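PDB 6WHJ: ribokinase from Giardia lamblia, which probably phosphorylates D-ribose at O-5, using ATP and a divalent cation such as magnesium, to give D-ribose 5-phosphate. Local coordinates for residues Ala221-Met226 and Lys234-Thr239. Numbering follows the deposited sequence.
Sequences ALVEKM and KFVLFT
Leu222, Val223 and Met226 of helix 216-228 pack on Val236 and Phe238 of strand 235-239, part of the helix-on-sheet layering of the PfkB (ribokinase-like) alpha/beta fold. The strand follows the helix after a short connection; where they meet, residues 221-226 and 235-239 run obliquely antiparallel, with 134° between their chain directions. Leu222 is long enough to serve two neighbours: its CB lies 4.3 Å from CZ of Phe238, near the ring plane, and its side chain also packs on Leu202 of helix 198-205. The compact, beta-branched Val223 fits close to the sheet. With CG1 anti to its backbone N (chi1 174°), Val223 CG2 lies 4.3 Å from Val236 CB. One turn after Leu222, the flexible thioether of Met226 turns back toward the start of the helix, its terminal methyl CE 4.4 Å from Val236 CG1. Val236, beta-branched as suits a strand, places CG1 3.6 Å above the plane of the Phe238 ring, offset toward its rim. The strand ends at Thr239, so this buried packing immediately precedes a probable ATP-binding segment. The wide, flat ring of Phe238 spans to the helix, where Val223 CG2 meets its edge in plane, 3.5 Å from Phe238 CE2.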
loop_
_atom_site.group_PDB
_atom_site.type_symbol
_atom_site.label_atom_id
_atom_site.label_comp_id
_atom_site.label_asym_id
_atom_site.label_seq_id
_atom_site.Cartn_x
_atom_site.Cartn_y
_atom_site.Cartn_z
ATOM N N ALA B 221 -37.946 -5.307 5.317
ATOM C CA ALA B 221 -37.674 -4.130 6.128
ATOM C C ALA B 221 -36.565 -3.288 5.521
ATOM O O ALA B 221 -36.622 -2.054 5.577
ATOM C CB ALA B 221 -37.309 -4.544 7.552
ATOM N N LEU B 222 -35.562 -3.925 4.906
ATOM C CA LEU B 222 -34.482 -3.150 4.291
ATOM C C LEU B 222 -34.975 -2.398 3.058
ATOM O O LEU B 222 -34.679 -1.211 2.890
ATOM C CB LEU B 222 -33.309 -4.059 3.937
ATOM C CG LEU B 222 -32.580 -4.692 5.125
ATOM C CD1 LEU B 222 -31.617 -5.780 4.653
ATOM C CD2 LEU B 222 -31.866 -3.648 5.960
ATOM N N VAL B 223 -35.739 -3.069 2.189
ATOM C CA VAL B 223 -36.331 -2.396 1.034
ATOM C C VAL B 223 -37.281 -1.304 1.499
ATOM O O VAL B 223 -37.356 -0.223 0.901
ATOM C CB VAL B 223 -37.048 -3.413 0.122
ATOM C CG1 VAL B 223 -37.780 -2.701 -0.998
ATOM C CG2 VAL B 223 -36.057 -4.432 -0.437
ATOM N N GLU B 224 -38.005 -1.568 2.589
ATOM C CA GLU B 224 -38.935 -0.598 3.160
ATOM C C GLU B 224 -38.220 0.686 3.550
ATOM O O GLU B 224 -38.644 1.789 3.188
ATOM C CB GLU B 224 -39.567 -1.214 4.402
ATOM C CG GLU B 224 -41.043 -1.185 4.538
ATOM C CD GLU B 224 -41.454 -2.025 5.729
ATOM O OE1 GLU B 224 -40.682 -2.066 6.710
ATOM O OE2 GLU B 224 -42.529 -2.657 5.690
ATOM N N LYS B 225 -37.127 0.550 4.300
ATOM C CA LYS B 225 -36.374 1.705 4.770
ATOM C C LYS B 225 -35.757 2.467 3.606
ATOM O O LYS B 225 -35.784 3.702 3.580
ATOM C CB LYS B 225 -35.293 1.249 5.752
ATOM C CG LYS B 225 -34.347 2.330 6.205
ATOM C CD LYS B 225 -35.005 3.300 7.165
ATOM C CE LYS B 225 -34.074 4.463 7.466
ATOM N NZ LYS B 225 -34.716 5.447 8.377
ATOM N N MET B 226 -35.231 1.741 2.616
ATOM C CA MET B 226 -34.588 2.389 1.479
ATOM C C MET B 226 -35.578 3.232 0.689
ATOM O O MET B 226 -35.231 4.300 0.174
ATOM C CB MET B 226 -33.969 1.332 0.569
ATOM C CG MET B 226 -32.485 1.438 0.457
ATOM S SD MET B 226 -31.691 0.492 1.750
ATOM C CE MET B 226 -31.821 -1.146 1.021
ATOM N N LYS B 234 -37.338 2.359 -7.479
ATOM C CA LYS B 234 -38.235 1.373 -8.062
ATOM C C LYS B 234 -37.802 -0.062 -7.809
ATOM O O LYS B 234 -38.659 -0.946 -7.716
ATOM C CB LYS B 234 -38.350 1.595 -9.576
ATOM C CG LYS B 234 -39.020 2.903 -9.944
ATOM C CD LYS B 234 -38.642 3.336 -11.355
ATOM C CE LYS B 234 -39.113 4.760 -11.615
ATOM N NZ LYS B 234 -38.171 5.749 -11.018
ATOM N N PHE B 235 -36.496 -0.316 -7.724
ATOM C CA PHE B 235 -35.976 -1.657 -7.521
ATOM C C PHE B 235 -34.726 -1.588 -6.665
ATOM O O PHE B 235 -33.908 -0.679 -6.820
ATOM C CB PHE B 235 -35.643 -2.344 -8.849
ATOM C CG PHE B 235 -36.832 -2.557 -9.728
ATOM C CD1 PHE B 235 -37.103 -1.686 -10.771
ATOM C CD2 PHE B 235 -37.688 -3.626 -9.506
ATOM C CE1 PHE B 235 -38.193 -1.878 -11.575
ATOM C CE2 PHE B 235 -38.785 -3.819 -10.306
ATOM C CZ PHE B 235 -39.041 -2.943 -11.346
ATOM N N VAL B 236 -34.578 -2.566 -5.783
ATOM C CA VAL B 236 -33.331 -2.818 -5.077
ATOM C C VAL B 236 -32.808 -4.140 -5.603
ATOM O O VAL B 236 -33.493 -5.165 -5.507
ATOM C CB VAL B 236 -33.529 -2.873 -3.556
ATOM C CG1 VAL B 236 -32.202 -3.155 -2.864
ATOM C CG2 VAL B 236 -34.147 -1.583 -3.053
ATOM N N LEU B 237 -31.613 -4.114 -6.186
ATOM C CA LEU B 237 -30.932 -5.325 -6.632
ATOM C C LEU B 237 -29.926 -5.681 -5.545
ATOM O O LEU B 237 -28.855 -5.074 -5.460
ATOM C CB LEU B 237 -30.231 -5.086 -7.965
ATOM C CG LEU B 237 -29.841 -6.260 -8.873
ATOM C CD1 LEU B 237 -29.409 -5.715 -10.246
ATOM C CD2 LEU B 237 -28.787 -7.165 -8.280
ATOM N N PHE B 238 -30.249 -6.689 -4.736
ATOM C CA PHE B 238 -29.326 -7.167 -3.711
ATOM C C PHE B 238 -28.302 -8.080 -4.362
ATOM O O PHE B 238 -28.668 -9.041 -5.043
ATOM C CB PHE B 238 -30.055 -7.933 -2.615
ATOM C CG PHE B 238 -30.910 -7.086 -1.733
ATOM C CD1 PHE B 238 -30.366 -6.443 -0.639
ATOM C CD2 PHE B 238 -32.274 -6.963 -1.975
ATOM C CE1 PHE B 238 -31.162 -5.672 0.188
ATOM C CE2 PHE B 238 -33.071 -6.196 -1.154
ATOM C CZ PHE B 238 -32.515 -5.545 -0.070
ATOM N N THR B 239 -27.029 -7.759 -4.179
ATOM C CA THR B 239 -25.930 -8.628 -4.576
ATOM C C THR B 239 -25.564 -9.542 -3.421
ATOM O O THR B 239 -25.252 -9.071 -2.327
ATOM C CB THR B 239 -24.714 -7.809 -5.008
ATOM O OG1 THR B 239 -24.926 -7.320 -6.338
ATOM C CG2 THR B 239 -23.446 -8.641 -4.935
#